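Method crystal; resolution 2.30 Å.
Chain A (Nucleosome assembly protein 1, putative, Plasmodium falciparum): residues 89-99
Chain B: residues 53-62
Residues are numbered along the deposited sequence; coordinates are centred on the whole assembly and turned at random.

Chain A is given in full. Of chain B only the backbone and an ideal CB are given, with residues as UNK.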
# COMPACT_ATOMS: atom_id res chain seq x y z
N PRO A 89 -10.57 -21.04 9.93
CA PRO A 89 -11.72 -21.69 10.56
C PRO A 89 -12.96 -20.78 10.57
O PRO A 89 -14.09 -21.25 10.52
CB PRO A 89 -11.23 -21.97 11.98
CG PRO A 89 -9.74 -22.17 11.79
CD PRO A 89 -9.40 -21.05 10.83
N ILE A 90 -12.73 -19.48 10.64
CA ILE A 90 -13.84 -18.54 10.65
C ILE A 90 -14.50 -18.51 9.28
O ILE A 90 -15.72 -18.39 9.19
CB ILE A 90 -13.36 -17.14 11.07
CG1 ILE A 90 -12.70 -17.23 12.45
CG2 ILE A 90 -14.55 -16.18 11.14
CD1 ILE A 90 -12.16 -15.91 12.98
N TYR A 91 -13.71 -18.65 8.22
CA TYR A 91 -14.27 -18.66 6.87
C TYR A 91 -15.03 -19.96 6.63
O TYR A 91 -16.11 -19.94 6.03
CB TYR A 91 -13.17 -18.50 5.81
CG TYR A 91 -12.43 -17.17 5.87
CD1 TYR A 91 -13.11 -15.99 6.20
CD2 TYR A 91 -11.07 -17.09 5.55
CE1 TYR A 91 -12.45 -14.77 6.22
CE2 TYR A 91 -10.40 -15.86 5.57
CZ TYR A 91 -11.10 -14.70 5.91
OH TYR A 91 -10.45 -13.49 5.95
N ASP A 92 -14.47 -21.07 7.09
CA ASP A 92 -15.12 -22.37 6.89
C ASP A 92 -16.44 -22.46 7.64
O ASP A 92 -17.36 -23.16 7.19
CB ASP A 92 -14.21 -23.51 7.35
CG ASP A 92 -12.90 -23.54 6.60
OD1 ASP A 92 -12.90 -23.27 5.38
OD2 ASP A 92 -11.86 -23.85 7.24
N LYS A 93 -16.54 -21.79 8.78
CA LYS A 93 -17.78 -21.82 9.54
C LYS A 93 -18.87 -21.08 8.77
O LYS A 93 -20.01 -21.52 8.70
CB LYS A 93 -17.59 -21.20 10.93
CG LYS A 93 -16.93 -22.15 11.92
CD LYS A 93 -16.88 -21.60 13.35
CE LYS A 93 -15.93 -20.41 13.49
NZ LYS A 93 -15.78 -19.95 14.92
N ARG A 94 -18.49 -19.97 8.17
CA ARG A 94 -19.43 -19.19 7.38
C ARG A 94 -19.92 -20.03 6.20
O ARG A 94 -21.12 -20.10 5.95
CB ARG A 94 -18.75 -17.92 6.89
CG ARG A 94 -19.39 -17.28 5.69
CD ARG A 94 -18.30 -16.74 4.79
NE ARG A 94 -17.85 -15.43 5.23
CZ ARG A 94 -16.72 -14.86 4.84
NH1 ARG A 94 -15.90 -15.49 4.00
NH2 ARG A 94 -16.42 -13.65 5.28
N ARG A 95 -19.00 -20.67 5.49
CA ARG A 95 -19.36 -21.49 4.35
C ARG A 95 -20.34 -22.58 4.79
O ARG A 95 -21.40 -22.77 4.18
CB ARG A 95 -18.11 -22.15 3.76
CG ARG A 95 -18.34 -22.95 2.49
CD ARG A 95 -17.28 -24.02 2.35
NE ARG A 95 -17.43 -25.05 3.37
CZ ARG A 95 -16.42 -25.65 3.99
NH1 ARG A 95 -15.16 -25.32 3.71
NH2 ARG A 95 -16.67 -26.58 4.91
N GLU A 96 -19.97 -23.26 5.87
CA GLU A 96 -20.76 -24.34 6.44
C GLU A 96 -22.19 -23.89 6.75
O GLU A 96 -23.15 -24.57 6.41
CB GLU A 96 -20.08 -24.86 7.71
CG GLU A 96 -20.84 -25.93 8.46
CD GLU A 96 -21.09 -27.18 7.64
OE1 GLU A 96 -20.12 -27.70 7.03
OE2 GLU A 96 -22.25 -27.65 7.62
N ALA A 97 -22.31 -22.73 7.39
CA ALA A 97 -23.62 -22.20 7.73
C ALA A 97 -24.38 -21.78 6.47
O ALA A 97 -25.59 -21.94 6.40
CB ALA A 97 -23.47 -21.01 8.68
N LEU A 98 -23.66 -21.26 5.48
CA LEU A 98 -24.28 -20.81 4.23
C LEU A 98 -24.72 -21.96 3.33
O LEU A 98 -25.84 -21.96 2.80
CB LEU A 98 -23.31 -19.93 3.43
CG LEU A 98 -23.05 -18.49 3.88
CD1 LEU A 98 -21.94 -17.89 3.02
CD2 LEU A 98 -24.31 -17.67 3.73
N VAL A 99 -23.84 -22.94 3.16
CA VAL A 99 -24.10 -24.07 2.29
C VAL A 99 -24.71 -25.29 2.97
O VAL A 99 -25.56 -25.96 2.39
CB VAL A 99 -22.81 -24.48 1.55
CG1 VAL A 99 -23.11 -25.54 0.51
CG2 VAL A 99 -22.17 -23.25 0.91
N UNK B 53 -31.65 -16.86 11.25
CA UNK B 53 -30.71 -17.54 12.14
C UNK B 53 -29.34 -17.65 11.50
O UNK B 53 -28.31 -17.42 12.15
CB UNK B 53 -31.23 -18.93 12.51
N UNK B 54 -29.33 -18.00 10.22
CA UNK B 54 -28.09 -18.13 9.46
C UNK B 54 -27.35 -16.80 9.44
O UNK B 54 -26.13 -16.76 9.59
CB UNK B 54 -28.37 -18.61 8.03
N UNK B 55 -28.10 -15.72 9.25
CA UNK B 55 -27.51 -14.39 9.20
C UNK B 55 -26.90 -14.02 10.56
O UNK B 55 -25.83 -13.42 10.62
CB UNK B 55 -28.56 -13.36 8.79
N UNK B 56 -27.59 -14.37 11.64
CA UNK B 56 -27.09 -14.07 12.98
C UNK B 56 -25.79 -14.82 13.21
O UNK B 56 -24.84 -14.27 13.77
CB UNK B 56 -28.12 -14.44 14.05
N UNK B 57 -25.73 -16.08 12.78
CA UNK B 57 -24.52 -16.86 12.96
C UNK B 57 -23.36 -16.20 12.22
O UNK B 57 -22.25 -16.10 12.77
CB UNK B 57 -24.73 -18.30 12.47
N UNK B 58 -23.61 -15.74 10.99
CA UNK B 58 -22.58 -15.08 10.20
C UNK B 58 -22.06 -13.81 10.90
O UNK B 58 -20.85 -13.55 10.88
CB UNK B 58 -23.13 -14.73 8.81
N UNK B 59 -22.96 -13.03 11.49
CA UNK B 59 -22.53 -11.82 12.19
C UNK B 59 -21.66 -12.23 13.37
O UNK B 59 -20.66 -11.58 13.69
CB UNK B 59 -23.73 -10.99 12.66
N UNK B 60 -22.04 -13.33 14.01
CA UNK B 60 -21.28 -13.85 15.14
C UNK B 60 -19.87 -14.15 14.63
O UNK B 60 -18.89 -13.69 15.21
CB UNK B 60 -21.94 -15.09 15.74
N UNK B 61 -19.77 -14.92 13.54
CA UNK B 61 -18.46 -15.26 12.99
C UNK B 61 -17.72 -14.00 12.56
O UNK B 61 -16.51 -13.90 12.74
CB UNK B 61 -18.60 -16.22 11.81
N UNK B 62 -18.43 -13.03 11.99
CA UNK B 62 -17.78 -11.80 11.55
C UNK B 62 -17.21 -11.05 12.75
O UNK B 62 -16.15 -10.43 12.67
CB UNK B 62 -18.76 -10.91 10.78

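Two helices lie almost exactly antiparallel, their axes 9.7 Å apart at closest approach. Chain A offers I90(A), K93(A), R94(A), A97(A) and L98(A), a stripe of mixed aliphatic and basic character, and every backbone angle in chain B is helical, which disfavours proline and glycine.

Position 53 has nothing of chain A near its CB, so a polar residue is plausible; it is E53(B), which makes no contact with this stretch of chain A.

At position 54 CA-to-CB points toward chain A, and the ideal CB lies 4.6 Å from the O of A97(A). A97(A) presents backbone and a single methyl there, so a small residue such as alanine, serine, threonine or valine would suit, without excluding others. The residue is T54(B), whose CG2 packs 3.9 Å from the O of A97(A).

Position 55 points away and 56 is out of reach, so chain A constrains neither. They are L55(B) and K56(B).

Position 57 points toward chain A, its ideal CB 4.8 Å from the CB of A97(A). The short side chain of A97(A) lets a long, flexible chain pass beside it, as could a medium aliphatic one. K57(B) takes the first course, bringing NZ to 3.9 Å from A97(A) CB, a contact without a hydrogen bond.

Position 58 points sideways, its ideal CB 5.5 Å from R94(A) CG, but the methyl of A97(A) and the end of L98(A) are within range of a branched aliphatic chain. Leucine, isoleucine or methionine would suit. L58(B) places CD1 3.9 Å from A97(A) CB and CD2 3.6 Å from L98(A) CD2, so its two methyls touch different neighbours.

Positions 59 and 60 are out of reach; they hold K59(B) and L60(B).

Position 61 points toward chain A, with its ideal CB 4.1 Å from I90(A) CG2 and 5.2 Å from the CB atoms of both K93(A) and R94(A). A broad side chain could lie along this surface: phenylalanine, tyrosine, methionine or leucine. Chain A covers more of Y61(B) than of any other residue in the stretch. The CB of K93(A) sits over one ring face, 3.9 Å from the centroid in a CH-pi contact, while A97(A) CB meets the edge, 4.0 Å from CE2. The hydroxyl adds what phenylalanine could not: a water lies 3.0 Å from Y61(B) OH and donates to K93(A) O at 2.6 Å.

Position 62 points away, yet a long polar chain could turn back toward the guanidinium of R94(A). Q62(B) does so, its terminal amide coming near the guanidinium edge without a hydrogen bond.

Chain B, residues 53-62: ETLKKLKLYQ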
# COMPACT_ATOMS: atom_id res chain seq x y z
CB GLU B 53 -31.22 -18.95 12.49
CG GLU B 53 -32.16 -18.98 13.66
CD GLU B 53 -31.51 -18.48 14.93
OE1 GLU B 53 -30.50 -19.09 15.34
OE2 GLU B 53 -31.99 -17.48 15.50
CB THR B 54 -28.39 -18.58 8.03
OG1 THR B 54 -28.86 -19.93 8.04
CG2 THR B 54 -27.13 -18.48 7.16
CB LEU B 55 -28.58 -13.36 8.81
CG LEU B 55 -28.07 -11.94 8.59
CD1 LEU B 55 -27.05 -11.94 7.47
CD2 LEU B 55 -29.23 -11.01 8.24
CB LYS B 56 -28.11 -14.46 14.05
CG LYS B 56 -29.51 -13.91 13.80
CD LYS B 56 -29.51 -12.40 13.59
CE LYS B 56 -30.74 -11.96 12.80
NZ LYS B 56 -32.00 -12.48 13.39
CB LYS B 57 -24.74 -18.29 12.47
CG LYS B 57 -25.63 -19.12 13.39
CD LYS B 57 -26.03 -20.46 12.77
CE LYS B 57 -24.82 -21.35 12.51
NZ LYS B 57 -25.21 -22.62 11.82
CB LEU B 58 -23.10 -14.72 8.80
CG LEU B 58 -22.90 -15.76 7.69
CD1 LEU B 58 -23.36 -17.12 8.17
CD2 LEU B 58 -23.66 -15.34 6.44
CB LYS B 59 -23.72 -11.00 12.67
CG LYS B 59 -24.51 -10.29 11.56
CD LYS B 59 -23.58 -9.62 10.54
CE LYS B 59 -22.57 -8.66 11.17
NZ LYS B 59 -23.19 -7.42 11.71
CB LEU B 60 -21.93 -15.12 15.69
CG LEU B 60 -21.30 -15.64 16.98
CD1 LEU B 60 -21.57 -14.65 18.10
CD2 LEU B 60 -21.87 -17.01 17.33
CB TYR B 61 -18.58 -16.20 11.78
CG TYR B 61 -19.41 -17.44 12.02
CD1 TYR B 61 -19.38 -18.11 13.25
CD2 TYR B 61 -20.24 -17.94 11.02
CE1 TYR B 61 -20.16 -19.24 13.47
CE2 TYR B 61 -21.02 -19.07 11.22
CZ TYR B 61 -20.98 -19.71 12.45
OH TYR B 61 -21.80 -20.80 12.66
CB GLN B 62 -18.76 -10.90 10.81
CG GLN B 62 -18.09 -9.65 10.26
CD GLN B 62 -17.01 -9.98 9.24
OE1 GLN B 62 -15.89 -9.46 9.30
NE2 GLN B 62 -17.34 -10.86 8.29
O HOH W 1 -20.77 -22.88 10.78
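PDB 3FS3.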